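UDP-glucose:anthocyanidin 3-O-glucosyltransferase (Clitoria ternatea, PDB 4REL) belongs to the plant UDP-dependent glycosyltransferases, two-domain enzymes of the GT-B fold, modelled here with 3,5,7-trihydroxy-2-(4-hydroxyphenyl)-4H-chromen-4-one. Local coordinates at residues P20-L28 with V236-L244; E281-S292 with V389-L399. All blocks are in the same frame, centred on the assembly; numbering follows the deposited sequence. Where two conformers were deposited one is given.

Interaction 1. Residues P20-L28 with V236-L244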
# COMPACT_ATOMS: atom_id res chain seq x y z
N PRO A 20 -6.07 -2.64 -4.59
CA PRO A 20 -6.95 -2.28 -3.47
C PRO A 20 -8.22 -1.53 -3.89
O PRO A 20 -9.27 -1.72 -3.26
CB PRO A 20 -6.07 -1.35 -2.61
CG PRO A 20 -4.67 -1.68 -2.99
CD PRO A 20 -4.71 -2.10 -4.43
N LEU A 21 -8.15 -0.71 -4.93
CA LEU A 21 -9.34 0.02 -5.34
C LEU A 21 -10.30 -0.90 -6.09
O LEU A 21 -11.52 -0.81 -5.92
CB LEU A 21 -8.98 1.26 -6.16
CG LEU A 21 -10.17 2.17 -6.48
CD1 LEU A 21 -10.94 2.54 -5.22
CD2 LEU A 21 -9.65 3.41 -7.19
N LEU A 22 -9.77 -1.80 -6.93
CA LEU A 22 -10.65 -2.77 -7.59
C LEU A 22 -11.32 -3.64 -6.55
O LEU A 22 -12.50 -3.97 -6.67
CB LEU A 22 -9.89 -3.65 -8.58
CG LEU A 22 -10.72 -4.75 -9.22
CD1 LEU A 22 -11.87 -4.15 -9.98
CD2 LEU A 22 -9.83 -5.57 -10.16
N ASN A 23 -10.56 -3.99 -5.52
CA ASN A 23 -11.09 -4.79 -4.42
C ASN A 23 -12.31 -4.12 -3.80
O ASN A 23 -13.35 -4.74 -3.61
CB ASN A 23 -10.00 -4.98 -3.37
CG ASN A 23 -10.34 -6.03 -2.34
OD1 ASN A 23 -10.92 -7.07 -2.66
ND2 ASN A 23 -9.97 -5.77 -1.09
N LEU A 24 -12.18 -2.83 -3.50
CA LEU A 24 -13.30 -2.09 -2.92
C LEU A 24 -14.49 -2.01 -3.87
O LEU A 24 -15.64 -2.24 -3.48
CB LEU A 24 -12.86 -0.68 -2.51
CG LEU A 24 -13.98 0.23 -2.00
CD1 LEU A 24 -14.55 -0.29 -0.69
CD2 LEU A 24 -13.44 1.66 -1.81
N VAL A 25 -14.22 -1.69 -5.14
CA VAL A 25 -15.30 -1.59 -6.13
C VAL A 25 -16.02 -2.93 -6.32
O VAL A 25 -17.24 -2.98 -6.47
CB VAL A 25 -14.76 -1.05 -7.48
CG1 VAL A 25 -15.82 -1.17 -8.58
CG2 VAL A 25 -14.32 0.41 -7.32
N LEU A 26 -15.26 -4.03 -6.31
CA LEU A 26 -15.87 -5.36 -6.40
C LEU A 26 -16.85 -5.58 -5.24
O LEU A 26 -17.94 -6.11 -5.45
CB LEU A 26 -14.81 -6.46 -6.42
CG LEU A 26 -14.04 -6.62 -7.73
CD1 LEU A 26 -12.83 -7.52 -7.57
CD2 LEU A 26 -14.94 -7.16 -8.84
N LYS A 27 -16.46 -5.17 -4.04
CA LYS A 27 -17.34 -5.35 -2.87
C LYS A 27 -18.59 -4.50 -3.01
O LYS A 27 -19.70 -4.96 -2.71
CB LYS A 27 -16.61 -4.96 -1.58
CG LYS A 27 -15.47 -5.90 -1.18
CD LYS A 27 -14.65 -5.32 -0.02
CE LYS A 27 -13.36 -6.10 0.19
NZ LYS A 27 -12.57 -5.53 1.32
N LEU A 28 -18.41 -3.25 -3.43
CA LEU A 28 -19.55 -2.34 -3.61
C LEU A 28 -20.47 -2.82 -4.73
O LEU A 28 -21.69 -2.73 -4.61
CB LEU A 28 -19.05 -0.92 -3.93
CG LEU A 28 -18.28 -0.24 -2.79
CD1 LEU A 28 -17.66 1.07 -3.29
CD2 LEU A 28 -19.19 0.02 -1.59
N VAL A 236 -12.58 0.51 5.54
CA VAL A 236 -13.09 -0.71 4.92
C VAL A 236 -11.97 -1.73 4.87
O VAL A 236 -10.85 -1.42 4.45
CB VAL A 236 -13.65 -0.43 3.52
CG1 VAL A 236 -14.09 -1.73 2.84
CG2 VAL A 236 -14.82 0.54 3.62
N VAL A 237 -12.28 -2.94 5.34
CA VAL A 237 -11.30 -4.01 5.49
C VAL A 237 -10.58 -4.25 4.17
O VAL A 237 -11.22 -4.47 3.14
CB VAL A 237 -11.98 -5.31 5.98
CG1 VAL A 237 -11.09 -6.51 5.76
CG2 VAL A 237 -12.36 -5.17 7.44
N PRO A 238 -9.24 -4.21 4.19
CA PRO A 238 -8.41 -4.31 2.98
C PRO A 238 -8.26 -5.72 2.43
O PRO A 238 -7.73 -5.88 1.33
CB PRO A 238 -7.03 -3.82 3.46
CG PRO A 238 -7.03 -4.11 4.93
CD PRO A 238 -8.44 -3.85 5.38
N LEU A 239 -8.71 -6.73 3.18
CA LEU A 239 -8.61 -8.12 2.75
C LEU A 239 -9.30 -8.32 1.42
O LEU A 239 -10.31 -7.67 1.13
CB LEU A 239 -9.23 -9.05 3.80
CG LEU A 239 -8.52 -9.03 5.16
CD1 LEU A 239 -9.21 -9.98 6.14
CD2 LEU A 239 -7.06 -9.40 4.99
N PRO A 240 -8.76 -9.22 0.58
CA PRO A 240 -9.32 -9.45 -0.76
C PRO A 240 -10.67 -10.13 -0.72
O PRO A 240 -10.86 -11.10 0.03
CB PRO A 240 -8.29 -10.38 -1.41
CG PRO A 240 -7.63 -11.09 -0.26
CD PRO A 240 -7.56 -10.04 0.83
N CYS A 241 -11.62 -9.63 -1.50
CA CYS A 241 -12.85 -10.37 -1.74
C CYS A 241 -12.51 -11.47 -2.74
O CYS A 241 -11.58 -11.31 -3.54
CB CYS A 241 -13.94 -9.44 -2.27
SG CYS A 241 -13.60 -8.77 -3.90
N PRO A 242 -13.26 -12.58 -2.71
CA PRO A 242 -12.92 -13.72 -3.57
C PRO A 242 -12.77 -13.38 -5.06
O PRO A 242 -11.94 -14.01 -5.73
CB PRO A 242 -14.08 -14.70 -3.35
CG PRO A 242 -15.15 -13.91 -2.63
CD PRO A 242 -14.42 -12.87 -1.85
N GLN A 243 -13.53 -12.41 -5.56
CA GLN A 243 -13.48 -12.07 -6.98
C GLN A 243 -12.19 -11.33 -7.37
O GLN A 243 -11.84 -11.26 -8.55
CB GLN A 243 -14.71 -11.26 -7.41
CG GLN A 243 -14.89 -11.16 -8.92
CD GLN A 243 -16.35 -11.02 -9.34
OE1 GLN A 243 -17.16 -10.41 -8.64
NE2 GLN A 243 -16.69 -11.60 -10.49
N LEU A 244 -11.48 -10.80 -6.38
CA LEU A 244 -10.21 -10.13 -6.67
C LEU A 244 -9.15 -11.16 -7.05
O LEU A 244 -8.31 -10.93 -7.92
CB LEU A 244 -9.73 -9.31 -5.47
CG LEU A 244 -8.48 -8.45 -5.70
CD1 LEU A 244 -8.76 -7.35 -6.71
CD2 LEU A 244 -8.00 -7.87 -4.38
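Both ends of the Asn-23 amide are bonded to the backbone of the loop 236-244. OD1 of Asn-23 accepts from Cys-241 N at 2.9 Å, a nearly straight bond (171° at the hydrogen) that arrives in the carbonyl plane on a lone pair. ND2 of Asn-23 donates to Leu-239 O, also at 2.9 Å; that oxygen lies in the amide plane, although the donor stands above the carbonyl plane of Leu-239. These two bonds fix the rotation of the amide. Leu-239 O is gripped a second time by Lys-27 NZ at 3.1 Å, here in its carbonyl plane, and the extended lysine chain carries the ammonium there from one helical turn further on. Apolar contacts flank these bonds. Leu-244 runs across Asn-23 at about a right angle, CD2 lying 3.6 Å from Asn-23 CG. SG of Cys-241 settles 3.6 Å from Leu-26 CB, while the CD1 methyl of Leu-26 rests near the backbone of Leu-244. At the other end Leu-24 CD1 meets Val-236 CG1 at 3.8 Å. The arrangement belongs to the Rossmann-like N-terminal domain of a GT-B fold: the loop leaving edge strand 233-235 is bound to helix 18-31, which follows strand 6-10.

Interaction 2. Residues E281-S292 with V389-L399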
# COMPACT_ATOMS: atom_id res chain seq x y z
N GLU A 281 23.39 -3.28 -1.33
CA GLU A 281 22.46 -3.83 -0.34
C GLU A 281 21.91 -5.18 -0.76
O GLU A 281 21.63 -6.03 0.10
CB GLU A 281 21.33 -2.84 -0.04
CG GLU A 281 21.76 -1.77 0.92
CD GLU A 281 20.65 -0.83 1.30
OE1 GLU A 281 20.68 0.32 0.84
OE2 GLU A 281 19.76 -1.25 2.07
N VAL A 282 21.76 -5.39 -2.06
CA VAL A 282 21.37 -6.72 -2.55
C VAL A 282 22.46 -7.72 -2.16
O VAL A 282 22.16 -8.80 -1.66
CB VAL A 282 21.17 -6.73 -4.07
CG1 VAL A 282 20.82 -8.14 -4.54
CG2 VAL A 282 20.08 -5.75 -4.47
N VAL A 283 23.72 -7.35 -2.39
CA VAL A 283 24.83 -8.19 -1.99
C VAL A 283 24.82 -8.45 -0.48
O VAL A 283 25.01 -9.58 -0.03
CB VAL A 283 26.19 -7.58 -2.38
CG1 VAL A 283 27.33 -8.37 -1.74
CG2 VAL A 283 26.34 -7.53 -3.89
N ALA A 284 24.59 -7.39 0.30
CA ALA A 284 24.54 -7.51 1.76
C ALA A 284 23.44 -8.46 2.21
O ALA A 284 23.64 -9.25 3.14
CB ALA A 284 24.34 -6.14 2.40
N VAL A 285 22.28 -8.37 1.58
CA VAL A 285 21.17 -9.27 1.90
C VAL A 285 21.58 -10.72 1.64
O VAL A 285 21.39 -11.59 2.50
CB VAL A 285 19.90 -8.91 1.11
CG1 VAL A 285 18.86 -10.03 1.18
CG2 VAL A 285 19.32 -7.59 1.64
N ALA A 286 22.16 -10.99 0.48
CA ALA A 286 22.61 -12.35 0.17
C ALA A 286 23.65 -12.86 1.18
O ALA A 286 23.53 -13.98 1.69
CB ALA A 286 23.15 -12.45 -1.26
N GLU A 287 24.67 -12.05 1.47
CA GLU A 287 25.71 -12.46 2.42
C GLU A 287 25.13 -12.79 3.80
O GLU A 287 25.53 -13.78 4.43
CB GLU A 287 26.76 -11.35 2.56
CG GLU A 287 27.58 -11.16 1.31
CD GLU A 287 28.56 -10.02 1.43
OE1 GLU A 287 28.46 -9.25 2.42
OE2 GLU A 287 29.43 -9.88 0.55
N ALA A 288 24.21 -11.95 4.26
CA ALA A 288 23.60 -12.13 5.58
C ALA A 288 22.73 -13.37 5.60
O ALA A 288 22.76 -14.14 6.55
CB ALA A 288 22.79 -10.91 5.98
N LEU A 289 21.95 -13.56 4.55
CA LEU A 289 21.09 -14.75 4.48
C LEU A 289 21.94 -16.01 4.53
O LEU A 289 21.66 -16.92 5.31
CB LEU A 289 20.22 -14.72 3.22
CG LEU A 289 19.00 -13.81 3.25
CD1 LEU A 289 18.29 -13.83 1.90
CD2 LEU A 289 18.04 -14.20 4.36
N GLU A 290 22.99 -16.05 3.72
CA GLU A 290 23.85 -17.23 3.69
C GLU A 290 24.53 -17.46 5.04
O GLU A 290 24.55 -18.57 5.56
CB GLU A 290 24.92 -17.13 2.59
CG GLU A 290 25.85 -18.34 2.56
CD GLU A 290 26.72 -18.40 1.33
OE1 GLU A 290 26.69 -17.45 0.51
OE2 GLU A 290 27.43 -19.42 1.16
N GLU A 291 25.10 -16.39 5.60
CA GLU A 291 25.84 -16.52 6.85
C GLU A 291 24.92 -16.90 8.01
O GLU A 291 25.33 -17.62 8.92
CB GLU A 291 26.61 -15.23 7.16
CG GLU A 291 27.94 -15.46 7.85
CD GLU A 291 27.96 -14.94 9.27
OE1 GLU A 291 27.51 -13.80 9.50
OE2 GLU A 291 28.44 -15.68 10.17
N SER A 292 23.66 -16.45 7.96
CA SER A 292 22.72 -16.68 9.05
C SER A 292 22.40 -18.16 9.23
O SER A 292 22.10 -18.59 10.34
CB SER A 292 21.42 -15.89 8.84
OG SER A 292 20.57 -16.52 7.90
N VAL A 389 20.17 0.53 6.86
CA VAL A 389 20.38 0.04 5.51
C VAL A 389 20.85 -1.40 5.69
O VAL A 389 21.35 -1.76 6.76
CB VAL A 389 21.46 0.85 4.75
CG1 VAL A 389 21.02 2.29 4.55
CG2 VAL A 389 22.79 0.81 5.50
N PHE A 390 20.65 -2.23 4.68
CA PHE A 390 21.09 -3.61 4.80
C PHE A 390 22.60 -3.69 4.82
O PHE A 390 23.27 -3.14 3.95
CB PHE A 390 20.57 -4.46 3.63
CG PHE A 390 19.11 -4.79 3.71
CD1 PHE A 390 18.61 -5.54 4.77
CD2 PHE A 390 18.24 -4.36 2.73
CE1 PHE A 390 17.25 -5.86 4.84
CE2 PHE A 390 16.88 -4.66 2.79
CZ PHE A 390 16.39 -5.41 3.85
N THR A 391 23.13 -4.35 5.84
CA THR A 391 24.54 -4.70 5.89
C THR A 391 24.56 -6.15 6.31
O THR A 391 23.59 -6.63 6.89
CB THR A 391 25.30 -3.90 6.95
OG1 THR A 391 24.78 -4.23 8.25
CG2 THR A 391 25.17 -2.40 6.71
N LYS A 392 25.65 -6.86 6.06
CA LYS A 392 25.71 -8.27 6.45
C LYS A 392 25.57 -8.46 7.96
O LYS A 392 24.68 -9.16 8.42
CB LYS A 392 26.99 -8.94 5.95
CG LYS A 392 27.08 -10.42 6.34
CD LYS A 392 28.39 -11.05 5.86
CE LYS A 392 29.59 -10.42 6.55
NZ LYS A 392 30.88 -10.95 6.01
N ASN A 393 26.43 -7.82 8.73
CA ASN A 393 26.39 -8.01 10.17
C ASN A 393 25.10 -7.53 10.82
O ASN A 393 24.56 -8.21 11.69
CB ASN A 393 27.62 -7.37 10.84
CG ASN A 393 28.91 -8.10 10.49
OD1 ASN A 393 28.89 -9.22 9.98
ND2 ASN A 393 30.05 -7.46 10.78
N GLY A 394 24.60 -6.39 10.38
CA GLY A 394 23.39 -5.83 10.96
C GLY A 394 22.16 -6.68 10.69
O GLY A 394 21.35 -6.92 11.58
N PHE A 395 22.03 -7.14 9.45
CA PHE A 395 20.88 -7.94 9.04
C PHE A 395 20.92 -9.32 9.72
O PHE A 395 19.88 -9.83 10.14
CB PHE A 395 20.86 -8.05 7.51
CG PHE A 395 19.65 -8.75 6.95
CD1 PHE A 395 18.45 -8.80 7.63
CD2 PHE A 395 19.73 -9.34 5.70
CE1 PHE A 395 17.37 -9.45 7.09
CE2 PHE A 395 18.65 -9.99 5.15
CZ PHE A 395 17.46 -10.04 5.84
N VAL A 396 22.11 -9.91 9.85
CA VAL A 396 22.24 -11.17 10.58
C VAL A 396 21.73 -10.99 12.00
O VAL A 396 21.01 -11.85 12.52
CB VAL A 396 23.71 -11.68 10.60
CG1 VAL A 396 23.89 -12.76 11.66
CG2 VAL A 396 24.11 -12.22 9.24
N LYS A 397 22.09 -9.88 12.64
CA LYS A 397 21.63 -9.62 14.00
C LYS A 397 20.11 -9.51 14.06
O LYS A 397 19.49 -10.08 14.95
CB LYS A 397 22.31 -8.39 14.61
CG LYS A 397 23.79 -8.61 14.91
CD LYS A 397 24.48 -7.35 15.42
CE LYS A 397 25.98 -7.58 15.60
NZ LYS A 397 26.67 -6.39 16.16
N SER A 398 19.50 -8.81 13.10
CA SER A 398 18.04 -8.66 13.09
C SER A 398 17.35 -10.00 12.87
O SER A 398 16.31 -10.28 13.48
CB SER A 398 17.60 -7.65 12.03
OG SER A 398 18.10 -6.36 12.36
N LEU A 399 17.92 -10.82 11.98
CA LEU A 399 17.36 -12.14 11.70
C LEU A 399 17.39 -13.00 12.96
O LEU A 399 16.41 -13.67 13.28
CB LEU A 399 18.12 -12.84 10.57
CG LEU A 399 17.87 -12.30 9.16
CD1 LEU A 399 18.94 -12.80 8.19
CD2 LEU A 399 16.51 -12.77 8.70
O HOH W 1 27.70 -11.38 10.84
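Glu-281 OE2 accepts from Phe-390 N at 2.9 Å with an angle of 168° at the hydrogen, a straight bond whose donor nevertheless stands 50° out of the carboxylate plane. The two carboxylate oxygens have separate partners, Phe-390 N on OE2 and, through a salt bridge, Arg-362 on OE1, which would probably favour the ionised form. The contact lies in the Rossmann-like C-terminal domain of the GT-B fold, where helices 279-292 and 392-403 pack with their segment axes 8.2 Å apart at closest approach. At this spacing Ala-288 CB touches both Lys-392 O and Phe-395 CD2, each at 3.5 Å. Ala-284 CB packs instead on the loop before the second helix, against Phe-390 O. With CG1 of Val-285 anti to the backbone N (chi1 166°), the CG2 branch is the one that lies over a face of the Phe-390 ring, a CH-pi contact 3.6 Å from the centroid. The Phe-395 ring has neighbours from its own segment on both faces, Leu-399 CD1 over one and Phe-390 CE1 over the opposite one; from helix 281-292, Val-285 CG1 and Ala-288 CB reach it obliquely. Thr-391 is the N-cap of helix 392-403; its OG1 accepts from Gly-394 N at 3.0 Å. Toward the outer side, in one of two conformers of Lys-392, the aliphatic chain passes across Glu-287, its CD 3.7 Å from Glu-287 CB, while the charged ends remain apart. Val-396 CG2 fits against the backbone of Ala-288, 3.6 Å from Ala-288 O.

Interaction 1 and interaction 2 sit on opposite sides of the chain's centre, with their own centres 36 Å apart and nearest atoms about 22 Å apart, so neither touches the other. They follow in series along the chain, 20-28 with 236-244 closing before 281-292 with 389-399 opens, one in each Rossmann-like half. Interaction 1 is the nearer to the middle, its centre 14 Å from that of the chain against 25 Å for interaction 2. The side chain of Pro-238 is about 14 Å from the bound 3,5,7-trihydroxy-2-(4-hydroxyphenyl)-4H-chromen-4-one, and no residue of either contact is among those lining that ligand's pocket.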